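Local atomic coordinates of UDP-glucose 6-dehydrogenase (Pyrobaculum islandicum, PDB entry 3VTF), a protein that probably oxidises UDP-glucose to UDP-glucuronate, using two molecules of NAD+, and holds UDP-glucose in a pocket between its domains. Residues Tyr31-His36 with Glu175-Glu179; Glu69-Ala75 with Arg178-Leu183; Ile103-Thr107 with Tyr119-Ala124; Ser172-Phe176 with Ala224-Lys228. All coordinates share one frame; numbering follows the deposited sequence.

Three of the four contacts show how one connection can be held from several sides while it grips a ligand. Residues 172-183 supply a segment to interactions 1, 2 and 4, all of which touch UDP-glucose. Interactions 1 and 2, with centres about 9 Å apart, share R178 and E179 and pack together, V35 and Y31 both meeting A182. Interaction 4 shares E175 and F176 with interaction 1 and brings K228 to the glucose; its centre lies about 21 Å from that of interaction 2. Interaction 3 stands farther from the sugar, the T107 side chain about 8 Å from the ligand, and meets interaction 1 where A104 packs on G33.

Interaction 1: residues Tyr31-His36 with Glu175-Glu179; sequences YVGVVH and EFLRE. With UPG (uridine-5'-diphosphate-glucose), chain B.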
# COMPACT_ATOMS: atom_id res chain seq x y z
N TYR A 31 -19.95 18.17 4.21
CA TYR A 31 -19.03 18.22 5.31
C TYR A 31 -17.68 18.92 4.97
O TYR A 31 -17.06 19.57 5.82
CB TYR A 31 -18.89 16.87 6.02
CG TYR A 31 -17.83 16.06 5.48
CD1 TYR A 31 -16.56 16.10 6.06
CD2 TYR A 31 -18.04 15.23 4.34
CE1 TYR A 31 -15.51 15.36 5.53
CE2 TYR A 31 -17.00 14.46 3.79
CZ TYR A 31 -15.73 14.53 4.39
OH TYR A 31 -14.71 13.74 3.85
N VAL A 32 -17.19 18.74 3.75
CA VAL A 32 -15.94 19.47 3.33
C VAL A 32 -16.15 21.00 3.34
O VAL A 32 -15.41 21.72 3.99
CB VAL A 32 -15.45 19.01 1.93
CG1 VAL A 32 -14.24 19.85 1.50
CG2 VAL A 32 -14.96 17.57 2.03
N GLY A 33 -17.17 21.46 2.67
CA GLY A 33 -17.43 22.90 2.56
C GLY A 33 -17.67 23.51 3.94
O GLY A 33 -17.13 24.54 4.24
N VAL A 34 -18.53 22.89 4.76
CA VAL A 34 -18.89 23.54 6.05
C VAL A 34 -17.73 23.50 7.03
O VAL A 34 -17.50 24.49 7.73
CB VAL A 34 -20.18 22.93 6.67
CG1 VAL A 34 -19.86 21.55 7.25
CG2 VAL A 34 -20.72 23.90 7.73
N VAL A 35 -16.87 22.46 6.96
CA VAL A 35 -15.71 22.42 7.82
C VAL A 35 -14.67 23.46 7.36
O VAL A 35 -13.97 24.12 8.18
CB VAL A 35 -15.09 20.99 7.92
CG1 VAL A 35 -13.68 21.02 8.52
CG2 VAL A 35 -15.99 20.10 8.77
N HIS A 36 -14.55 23.62 6.04
CA HIS A 36 -13.60 24.70 5.62
C HIS A 36 -14.11 26.08 5.95
O HIS A 36 -13.34 26.97 6.32
CB HIS A 36 -13.32 24.59 4.13
CG HIS A 36 -12.31 23.48 3.82
ND1 HIS A 36 -12.63 22.16 3.88
CD2 HIS A 36 -10.96 23.55 3.56
CE1 HIS A 36 -11.50 21.42 3.66
NE2 HIS A 36 -10.50 22.29 3.45
N GLU A 175 -8.68 18.19 -0.88
CA GLU A 175 -8.96 18.06 0.57
C GLU A 175 -8.82 16.62 0.98
O GLU A 175 -8.93 15.73 0.13
CB GLU A 175 -10.33 18.62 0.89
CG GLU A 175 -11.41 17.95 0.05
CD GLU A 175 -11.81 16.63 0.64
OE1 GLU A 175 -11.63 16.43 1.91
OE2 GLU A 175 -12.29 15.79 -0.14
N PHE A 176 -8.42 16.41 2.23
CA PHE A 176 -8.08 15.11 2.71
C PHE A 176 -8.76 14.82 4.03
O PHE A 176 -8.37 13.85 4.72
CB PHE A 176 -6.56 15.04 2.90
CG PHE A 176 -5.78 15.22 1.61
CD1 PHE A 176 -5.79 14.22 0.62
CD2 PHE A 176 -5.09 16.41 1.37
CE1 PHE A 176 -5.09 14.38 -0.59
CE2 PHE A 176 -4.36 16.56 0.17
CZ PHE A 176 -4.40 15.56 -0.81
N LEU A 177 -9.82 15.59 4.33
CA LEU A 177 -10.57 15.49 5.57
C LEU A 177 -11.22 14.09 5.63
O LEU A 177 -11.84 13.67 4.68
CB LEU A 177 -11.74 16.53 5.55
CG LEU A 177 -11.24 18.03 5.47
CD1 LEU A 177 -12.41 18.89 5.90
CD2 LEU A 177 -10.00 18.32 6.35
N ARG A 178 -11.20 13.44 6.79
CA ARG A 178 -12.08 12.27 6.99
C ARG A 178 -13.31 12.63 7.79
O ARG A 178 -13.26 13.37 8.81
CB ARG A 178 -11.36 11.09 7.66
CG ARG A 178 -9.95 10.93 7.19
CD ARG A 178 -9.25 9.83 7.96
NE ARG A 178 -8.88 10.21 9.31
CZ ARG A 178 -7.86 10.99 9.64
NH1 ARG A 178 -7.06 11.51 8.71
NH2 ARG A 178 -7.64 11.24 10.92
N GLU A 179 -14.42 12.07 7.36
CA GLU A 179 -15.62 12.23 8.14
C GLU A 179 -15.39 11.64 9.52
O GLU A 179 -14.67 10.61 9.66
CB GLU A 179 -16.78 11.51 7.50
CG GLU A 179 -17.74 12.39 6.76
CD GLU A 179 -19.02 11.63 6.38
OE1 GLU A 179 -19.91 11.38 7.25
OE2 GLU A 179 -19.10 11.32 5.20
N1 UPG B . -12.43 0.97 6.12
C2 UPG B . -12.13 -0.42 6.08
N3 UPG B . -10.97 -0.85 6.58
C4 UPG B . -10.04 0.05 7.07
C5 UPG B . -10.29 1.47 7.10
C6 UPG B . -11.52 1.89 6.55
O2 UPG B . -12.96 -1.27 5.61
O4 UPG B . -8.93 -0.40 7.49
C1C UPG B . -13.72 1.35 5.51
C2C UPG B . -14.53 2.18 6.50
O2C UPG B . -15.36 1.37 7.33
C3C UPG B . -15.38 3.07 5.56
C4C UPG B . -14.48 3.29 4.34
O4C UPG B . -13.42 2.31 4.48
O3C UPG B . -16.50 2.29 5.06
C5C UPG B . -13.84 4.70 4.29
O5C UPG B . -13.40 5.02 5.61
PA UPG B . -12.68 6.52 5.90
O1A UPG B . -11.35 6.65 5.09
O2A UPG B . -12.76 6.80 7.43
O3A UPG B . -13.89 7.46 5.40
PB UPG B . -13.91 8.87 4.56
O1B UPG B . -14.54 9.91 5.45
O2B UPG B . -14.74 8.31 3.38
O3B UPG B . -12.44 9.40 4.26
C1' UPG B . -11.82 9.16 2.96
C2' UPG B . -10.33 9.37 3.14
C3' UPG B . -10.08 10.88 3.36
C4' UPG B . -10.66 11.63 2.14
C5' UPG B . -12.23 11.42 2.15
C6' UPG B . -13.02 12.06 0.99
O2' UPG B . -10.14 8.63 4.41
O3' UPG B . -8.68 11.06 3.45
O4' UPG B . -10.42 13.04 2.36
O5' UPG B . -12.36 9.99 1.93
O6' UPG B . -12.18 12.12 -0.19
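A carbonyl shared between a tyrosine and the substrate is the striking feature here: the O of L177 accepts the hydroxyl of Y31 at 3.0 Å and also O4' of UDP-glucose at 2.8 Å. The tyrosine hydroxyl stands above the carbonyl plane, while that oxygen lies at the edge of the phenol ring. A first torsion of 91°, away from the usual staggered positions, turns the Y31 ring between E179 and V32. E179 CG sits almost exactly over the centre of one face, a CH-pi contact 3.6 Å from the ring centroid, and V32 CG2 lies toward the rim of the other. A leucine in place of Y31 would probably leave the L177 carbonyl without its protein donor and the E179 methylene without its aromatic bed. The backbone N of E179 meanwhile binds phosphate oxygen O1B. Farther along the helix, V35 CG1 and L177 CD1 meet tip to tip at 3.6 Å, and H36 CE1 approaches the same methyl. The imidazole is fixed in rotation by ND1 donating to V32 O, one turn back. V32 also lays its methyls against E175, whose OE1 accepts the N-H of L177. Helix 31-43, which carries G33, the last glycine of what is probably the Rossmann-type glycine-rich motif, thus backs the substrate loop between strand 169-172 and helix 182-187, with A182 and F186 of the latter packing on V35.

Interaction 2: residues Glu69-Ala75 with Arg178-Leu183; sequences EPGLEEA and REGSAL. With UPG (uridine-5'-diphosphate-glucose), chain B.
E69 OE2 is gripped by the backbone N of A182 at 2.9 Å and by a water at 2.6 Å, while its sister oxygen OE1 takes the N-H of G180. The two protein bonds are nearly straight, 168° at G180 and 171° at A182, yet they differ in approach: G180 comes on the syn side close to the carboxylate plane, A182 from well above it. A first torsion of 180° sends the glutamate stem straight away from its own amide nitrogen, and a bend at chi2 then folds the acid group over the turn. The water donates to OE2 and to P70 O and accepts from L183 N, extending the grip to a third amide. A glutamine at E69 would probably leave the N-H of G180 or of A182 without its acceptor, since an amide offers one acceptor oxygen where the carboxylate has two. Beside it, P70 CG rests on G180 O at 3.4 Å, and L183 lays CD1 against both the G71 carbonyl and A75 CB, 3.9 Å from the latter. G180, at positive phi, occupies a type II turn from R178 to S181, and G71 a second one from E69 to L72, each leading into a helix. Through the A182 N bond and the water on L183 N, the carboxylate lies against the first turn of helix 182-187, where its negative charge should be favoured by the N-terminal end of the helix. R178 NH2 forms a salt bridge to D185 of that helix. The result is a glutamate carboxylate bridging the amides of a type II turn and of the N-terminus of helix 182-187, beside the UDP-glucose site.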
# COMPACT_ATOMS: atom_id res chain seq x y z
N GLU A 69 -21.05 15.87 12.82
CA GLU A 69 -19.60 15.80 12.73
C GLU A 69 -19.07 16.22 14.10
O GLU A 69 -19.42 17.31 14.57
CB GLU A 69 -19.10 16.78 11.65
CG GLU A 69 -17.59 16.83 11.44
CD GLU A 69 -16.94 15.52 11.05
OE1 GLU A 69 -17.36 14.77 10.15
OE2 GLU A 69 -15.87 15.20 11.58
N PRO A 70 -18.25 15.37 14.73
CA PRO A 70 -17.82 15.60 16.12
C PRO A 70 -17.19 16.99 16.31
O PRO A 70 -16.22 17.34 15.57
CB PRO A 70 -16.77 14.50 16.35
CG PRO A 70 -17.26 13.36 15.49
CD PRO A 70 -17.87 14.02 14.25
N GLY A 71 -17.76 17.78 17.24
CA GLY A 71 -17.19 19.13 17.53
C GLY A 71 -17.66 20.24 16.57
O GLY A 71 -17.33 21.40 16.77
N LEU A 72 -18.49 19.93 15.56
CA LEU A 72 -18.89 20.92 14.61
C LEU A 72 -19.86 21.94 15.19
O LEU A 72 -19.80 23.10 14.85
CB LEU A 72 -19.50 20.27 13.35
CG LEU A 72 -20.00 21.17 12.22
CD1 LEU A 72 -18.90 22.17 11.84
CD2 LEU A 72 -20.47 20.29 11.04
N GLU A 73 -20.81 21.49 16.01
CA GLU A 73 -21.75 22.44 16.49
C GLU A 73 -21.05 23.52 17.30
O GLU A 73 -21.41 24.68 17.19
CB GLU A 73 -22.84 21.71 17.35
CG GLU A 73 -23.76 22.70 18.04
CD GLU A 73 -24.77 21.96 18.94
OE1 GLU A 73 -24.35 21.10 19.75
OE2 GLU A 73 -25.97 22.20 18.78
N GLU A 74 -20.07 23.14 18.14
CA GLU A 74 -19.30 24.13 18.90
C GLU A 74 -18.34 24.97 18.04
O GLU A 74 -18.20 26.16 18.28
CB GLU A 74 -18.44 23.41 19.94
CG GLU A 74 -17.69 24.41 20.83
CD GLU A 74 -16.73 23.74 21.79
OE1 GLU A 74 -16.56 22.49 21.71
OE2 GLU A 74 -16.13 24.49 22.62
N ALA A 75 -17.64 24.37 17.06
CA ALA A 75 -16.80 25.19 16.16
C ALA A 75 -17.66 26.21 15.39
O ALA A 75 -17.30 27.42 15.26
CB ALA A 75 -16.01 24.27 15.18
N ARG A 178 -11.20 13.44 6.79
CA ARG A 178 -12.08 12.27 6.99
C ARG A 178 -13.31 12.63 7.79
O ARG A 178 -13.26 13.37 8.81
CB ARG A 178 -11.36 11.09 7.66
CG ARG A 178 -9.95 10.93 7.19
CD ARG A 178 -9.25 9.83 7.96
NE ARG A 178 -8.88 10.21 9.31
CZ ARG A 178 -7.86 10.99 9.64
NH1 ARG A 178 -7.06 11.51 8.71
NH2 ARG A 178 -7.64 11.24 10.92
N GLU A 179 -14.42 12.07 7.36
CA GLU A 179 -15.62 12.23 8.14
C GLU A 179 -15.39 11.64 9.52
O GLU A 179 -14.67 10.61 9.66
CB GLU A 179 -16.78 11.51 7.50
CG GLU A 179 -17.74 12.39 6.76
CD GLU A 179 -19.02 11.63 6.38
OE1 GLU A 179 -19.91 11.38 7.25
OE2 GLU A 179 -19.10 11.32 5.20
N GLY A 180 -15.95 12.27 10.54
CA GLY A 180 -15.66 11.78 11.89
C GLY A 180 -14.49 12.40 12.55
O GLY A 180 -14.49 12.55 13.77
N SER A 181 -13.50 12.85 11.79
CA SER A 181 -12.42 13.65 12.40
C SER A 181 -12.09 14.92 11.51
O SER A 181 -10.97 15.28 11.38
CB SER A 181 -11.21 12.79 12.61
OG SER A 181 -10.82 12.12 11.41
N ALA A 182 -13.09 15.52 10.87
CA ALA A 182 -12.80 16.49 9.82
C ALA A 182 -12.15 17.77 10.43
O ALA A 182 -11.27 18.39 9.84
CB ALA A 182 -14.10 16.83 9.15
N LEU A 183 -12.64 18.20 11.58
CA LEU A 183 -12.08 19.45 12.21
C LEU A 183 -10.65 19.24 12.60
O LEU A 183 -9.76 20.08 12.32
CB LEU A 183 -12.88 19.90 13.45
CG LEU A 183 -14.16 20.59 13.10
CD1 LEU A 183 -14.89 20.60 14.43
CD2 LEU A 183 -13.86 22.04 12.59
N1 UPG B . -12.43 0.97 6.12
C2 UPG B . -12.13 -0.42 6.08
N3 UPG B . -10.97 -0.85 6.58
C4 UPG B . -10.04 0.05 7.07
C5 UPG B . -10.29 1.47 7.10
C6 UPG B . -11.52 1.89 6.55
O2 UPG B . -12.96 -1.27 5.61
O4 UPG B . -8.93 -0.40 7.49
C1C UPG B . -13.72 1.35 5.51
C2C UPG B . -14.53 2.18 6.50
O2C UPG B . -15.36 1.37 7.33
C3C UPG B . -15.38 3.07 5.56
C4C UPG B . -14.48 3.29 4.34
O4C UPG B . -13.42 2.31 4.48
O3C UPG B . -16.50 2.29 5.06
C5C UPG B . -13.84 4.70 4.29
O5C UPG B . -13.40 5.02 5.61
PA UPG B . -12.68 6.52 5.90
O1A UPG B . -11.35 6.65 5.09
O2A UPG B . -12.76 6.80 7.43
O3A UPG B . -13.89 7.46 5.40
PB UPG B . -13.91 8.87 4.56
O1B UPG B . -14.54 9.91 5.45
O2B UPG B . -14.74 8.31 3.38
O3B UPG B . -12.44 9.40 4.26
C1' UPG B . -11.82 9.16 2.96
C2' UPG B . -10.33 9.37 3.14
C3' UPG B . -10.08 10.88 3.36
C4' UPG B . -10.66 11.63 2.14
C5' UPG B . -12.23 11.42 2.15
C6' UPG B . -13.02 12.06 0.99
O2' UPG B . -10.14 8.63 4.41
O3' UPG B . -8.68 11.06 3.45
O4' UPG B . -10.42 13.04 2.36
O5' UPG B . -12.36 9.99 1.93
O6' UPG B . -12.18 12.12 -0.19
O HOH W 1 -14.65 16.69 13.35

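Interaction 3: residues Ile103-Thr107 with Tyr119-Ala124; sequences IAVGT and YVEAAA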
# COMPACT_ATOMS: atom_id res chain seq x y z
N ILE A 103 -14.44 25.96 -4.26
CA ILE A 103 -15.58 25.20 -4.75
C ILE A 103 -15.49 23.86 -4.07
O ILE A 103 -14.49 23.09 -4.26
CB ILE A 103 -15.50 25.04 -6.28
CG1 ILE A 103 -15.64 26.44 -6.94
CG2 ILE A 103 -16.52 23.99 -6.82
CD1 ILE A 103 -15.36 26.36 -8.46
N ALA A 104 -16.58 23.51 -3.36
CA ALA A 104 -16.59 22.26 -2.58
C ALA A 104 -17.85 21.49 -2.83
O ALA A 104 -18.29 20.75 -1.95
CB ALA A 104 -16.43 22.54 -1.05
N VAL A 105 -18.47 21.63 -4.01
CA VAL A 105 -19.72 20.89 -4.30
C VAL A 105 -19.41 19.43 -4.64
O VAL A 105 -18.22 19.03 -4.86
CB VAL A 105 -20.45 21.56 -5.48
CG1 VAL A 105 -20.77 22.97 -5.04
CG2 VAL A 105 -19.50 21.67 -6.71
N GLY A 106 -20.44 18.60 -4.66
CA GLY A 106 -20.17 17.15 -4.87
C GLY A 106 -19.71 16.77 -6.28
O GLY A 106 -19.85 17.54 -7.29
N THR A 107 -19.06 15.62 -6.40
CA THR A 107 -18.74 15.06 -7.70
C THR A 107 -19.22 13.58 -7.60
O THR A 107 -18.37 12.61 -7.60
CB THR A 107 -17.21 15.08 -8.09
OG1 THR A 107 -16.42 14.72 -6.94
CG2 THR A 107 -16.79 16.56 -8.53
N TYR A 119 -22.11 19.72 -11.14
CA TYR A 119 -22.18 20.59 -9.95
C TYR A 119 -21.00 21.56 -9.92
O TYR A 119 -21.17 22.76 -9.58
CB TYR A 119 -22.18 19.74 -8.63
CG TYR A 119 -23.31 18.69 -8.60
CD1 TYR A 119 -24.52 19.00 -8.00
CD2 TYR A 119 -23.19 17.45 -9.23
CE1 TYR A 119 -25.59 18.10 -7.98
CE2 TYR A 119 -24.25 16.57 -9.24
CZ TYR A 119 -25.46 16.91 -8.63
OH TYR A 119 -26.52 15.99 -8.60
N VAL A 120 -19.78 21.03 -10.20
CA VAL A 120 -18.58 21.89 -10.27
C VAL A 120 -18.73 22.94 -11.43
O VAL A 120 -18.38 24.11 -11.25
CB VAL A 120 -17.35 20.99 -10.55
CG1 VAL A 120 -16.06 21.80 -10.94
CG2 VAL A 120 -17.07 20.07 -9.30
N GLU A 121 -19.27 22.50 -12.58
CA GLU A 121 -19.38 23.45 -13.71
C GLU A 121 -20.33 24.61 -13.34
O GLU A 121 -20.01 25.76 -13.60
CB GLU A 121 -19.84 22.74 -15.00
CG GLU A 121 -20.12 23.79 -16.09
CD GLU A 121 -20.36 23.22 -17.45
OE1 GLU A 121 -20.40 22.00 -17.57
OE2 GLU A 121 -20.44 24.03 -18.42
N ALA A 122 -21.46 24.31 -12.72
CA ALA A 122 -22.42 25.37 -12.30
C ALA A 122 -21.83 26.25 -11.28
O ALA A 122 -22.04 27.48 -11.28
CB ALA A 122 -23.77 24.78 -11.80
N ALA A 123 -21.00 25.69 -10.35
CA ALA A 123 -20.44 26.54 -9.33
C ALA A 123 -19.39 27.46 -10.01
O ALA A 123 -19.27 28.61 -9.64
CB ALA A 123 -19.71 25.67 -8.28
N ALA A 124 -18.64 26.92 -11.00
CA ALA A 124 -17.56 27.72 -11.63
C ALA A 124 -18.29 28.91 -12.41
O ALA A 124 -17.77 30.02 -12.47
CB ALA A 124 -16.79 26.89 -12.66
O HOH W 2 -19.77 18.02 -10.12
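The strand-loop-helix step that leaves strand 100-103 and enters helix 118-134 belongs to the Rossmann-type nucleotide-binding domain, and T107 in its loop is predicted to bind NAD+. The contact is almost wholly apolar. V105 carries much of it: with CG1 beside the backbone N (chi1 -61°), CG2 falls between the backbone N and the carbonyl carbon and rests on the helix backbone, 3.5 Å from Y119 O. The same methyl also meets CB of Y119 and CG2 of V120, so one branch covers the start of a helical turn. T107 crosses V120 at a slant, its CG2 3.6 Å from V120 CG2, while its hydroxyl turns elsewhere, to the carbonyl of T145. I103 lies deeper. Its CG2 abuts A123 CB at 3.9 Å and its CD1 reaches the backbone of A124. Polar contact across the pair runs through one water, which donates to G106 O at 2.9 Å and accepts from V120 N at 3.0 Å; it lies at the edge of the Y119 ring. G106 O also touches Y119 CB. Around this core, I103 is bonded through its backbone to V141 and K143 at the neighbouring strand 139-142, A104 to L27 at the end of strand 23-27, and V120 and A124 pack on helix 151-160.

Interaction 4: residues Ser172-Phe176 with Ala224-Lys228; sequences SNPEF and AELVK. With UPG (uridine-5'-diphosphate-glucose), chain B.
K228 NZ donates to O6' of UDP-glucose at 2.7 Å and to the backbone O of E175 at 3.1 Å, the latter bond lying in the carbonyl plane. N232 OD1 is a third partner, so the ammonium is held by three oxygens, one of them the ligand's hydroxymethyl O6'. The lysine stem starts opposite its own amide nitrogen, chi1 178°, bends once at chi2 and then runs straight to the sugar. E175 OE2 stands 4.0 Å from K228 NZ, too far for a salt bridge, yet near enough that the opposite charges probably attract. F176 contributes its own carbonyl to the ligand, accepting from O3' at 3.1 Å. These groups join two parts of the family fold: the loop after strand 169-172 in the NAD-binding domain and the long helix 221-251, which enters the central domain. Farther from the sugar the contact becomes apolar. The F176 ring and the lysine stem run antiparallel alongside each other, CE1 to K228 CD, and the ring meets V227 nearly perpendicularly, with CZ 4.0 Å from CG1. R191 adds a cation-pi contact to the same ring. P174 lies over the helix, its CG 3.5 Å from A224 O and its CB against K228 CB. At the strand end, S172 OG presses on A224 CB and on E225 CG at 3.4 Å; the E225 carboxylate itself turns to T151 OG1 and G149 N.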
# COMPACT_ATOMS: atom_id res chain seq x y z
N SER A 172 -5.90 24.10 -7.86
CA SER A 172 -6.48 22.87 -7.30
C SER A 172 -5.86 22.81 -5.86
O SER A 172 -4.66 23.03 -5.68
CB SER A 172 -5.94 21.69 -8.13
OG SER A 172 -6.15 20.47 -7.41
N ASN A 173 -6.69 22.57 -4.87
CA ASN A 173 -6.24 22.49 -3.47
C ASN A 173 -7.07 21.34 -2.88
O ASN A 173 -8.17 21.53 -2.27
CB ASN A 173 -6.51 23.85 -2.76
CG ASN A 173 -6.18 23.82 -1.26
OD1 ASN A 173 -5.22 23.09 -0.78
ND2 ASN A 173 -6.97 24.52 -0.51
N PRO A 174 -6.62 20.11 -3.14
CA PRO A 174 -7.49 19.02 -2.77
C PRO A 174 -7.66 18.91 -1.26
O PRO A 174 -6.87 19.53 -0.47
CB PRO A 174 -6.74 17.76 -3.28
CG PRO A 174 -5.35 18.20 -3.60
CD PRO A 174 -5.46 19.67 -3.97
N GLU A 175 -8.68 18.19 -0.88
CA GLU A 175 -8.96 18.06 0.57
C GLU A 175 -8.82 16.62 0.98
O GLU A 175 -8.93 15.73 0.13
CB GLU A 175 -10.33 18.62 0.89
CG GLU A 175 -11.41 17.95 0.05
CD GLU A 175 -11.81 16.63 0.64
OE1 GLU A 175 -11.63 16.43 1.91
OE2 GLU A 175 -12.29 15.79 -0.14
N PHE A 176 -8.42 16.41 2.23
CA PHE A 176 -8.08 15.11 2.71
C PHE A 176 -8.76 14.82 4.03
O PHE A 176 -8.37 13.85 4.72
CB PHE A 176 -6.56 15.04 2.90
CG PHE A 176 -5.78 15.22 1.61
CD1 PHE A 176 -5.79 14.22 0.62
CD2 PHE A 176 -5.09 16.41 1.37
CE1 PHE A 176 -5.09 14.38 -0.59
CE2 PHE A 176 -4.36 16.56 0.17
CZ PHE A 176 -4.40 15.56 -0.81
N ALA A 224 -1.58 18.08 -8.38
CA ALA A 224 -2.44 18.13 -7.19
C ALA A 224 -3.75 17.33 -7.40
O ALA A 224 -4.19 16.61 -6.49
CB ALA A 224 -2.74 19.58 -6.91
N GLU A 225 -4.40 17.41 -8.60
CA GLU A 225 -5.61 16.64 -8.81
C GLU A 225 -5.31 15.16 -8.77
O GLU A 225 -6.10 14.37 -8.22
CB GLU A 225 -6.25 17.03 -10.22
CG GLU A 225 -6.81 18.49 -10.12
CD GLU A 225 -7.08 19.13 -11.52
OE1 GLU A 225 -6.31 18.92 -12.49
OE2 GLU A 225 -8.13 19.82 -11.65
N LEU A 226 -4.20 14.77 -9.40
CA LEU A 226 -3.82 13.32 -9.39
C LEU A 226 -3.43 12.81 -7.96
O LEU A 226 -3.75 11.65 -7.55
CB LEU A 226 -2.66 13.08 -10.33
CG LEU A 226 -2.27 11.58 -10.55
CD1 LEU A 226 -3.51 10.86 -10.99
CD2 LEU A 226 -1.23 11.51 -11.63
N VAL A 227 -2.83 13.69 -7.15
CA VAL A 227 -2.51 13.30 -5.76
C VAL A 227 -3.73 12.86 -5.03
O VAL A 227 -3.71 11.89 -4.26
CB VAL A 227 -1.86 14.50 -4.95
CG1 VAL A 227 -1.76 14.17 -3.48
CG2 VAL A 227 -0.46 14.81 -5.47
N LYS A 228 -4.85 13.56 -5.22
CA LYS A 228 -6.04 13.20 -4.51
C LYS A 228 -6.55 11.80 -4.89
O LYS A 228 -7.00 10.97 -3.98
CB LYS A 228 -7.13 14.21 -4.82
CG LYS A 228 -8.49 13.95 -4.18
CD LYS A 228 -8.36 13.63 -2.68
CE LYS A 228 -9.74 13.48 -2.07
NZ LYS A 228 -9.59 12.87 -0.71
N1 UPG B . -12.43 0.97 6.12
C2 UPG B . -12.13 -0.42 6.08
N3 UPG B . -10.97 -0.85 6.58
C4 UPG B . -10.04 0.05 7.07
C5 UPG B . -10.29 1.47 7.10
C6 UPG B . -11.52 1.89 6.55
O2 UPG B . -12.96 -1.27 5.61
O4 UPG B . -8.93 -0.40 7.49
C1C UPG B . -13.72 1.35 5.51
C2C UPG B . -14.53 2.18 6.50
O2C UPG B . -15.36 1.37 7.33
C3C UPG B . -15.38 3.07 5.56
C4C UPG B . -14.48 3.29 4.34
O4C UPG B . -13.42 2.31 4.48
O3C UPG B . -16.50 2.29 5.06
C5C UPG B . -13.84 4.70 4.29
O5C UPG B . -13.40 5.02 5.61
PA UPG B . -12.68 6.52 5.90
O1A UPG B . -11.35 6.65 5.09
O2A UPG B . -12.76 6.80 7.43
O3A UPG B . -13.89 7.46 5.40
PB UPG B . -13.91 8.87 4.56
O1B UPG B . -14.54 9.91 5.45
O2B UPG B . -14.74 8.31 3.38
O3B UPG B . -12.44 9.40 4.26
C1' UPG B . -11.82 9.16 2.96
C2' UPG B . -10.33 9.37 3.14
C3' UPG B . -10.08 10.88 3.36
C4' UPG B . -10.66 11.63 2.14
C5' UPG B . -12.23 11.42 2.15
C6' UPG B . -13.02 12.06 0.99
O2' UPG B . -10.14 8.63 4.41
O3' UPG B . -8.68 11.06 3.45
O4' UPG B . -10.42 13.04 2.36
O5' UPG B . -12.36 9.99 1.93
O6' UPG B . -12.18 12.12 -0.19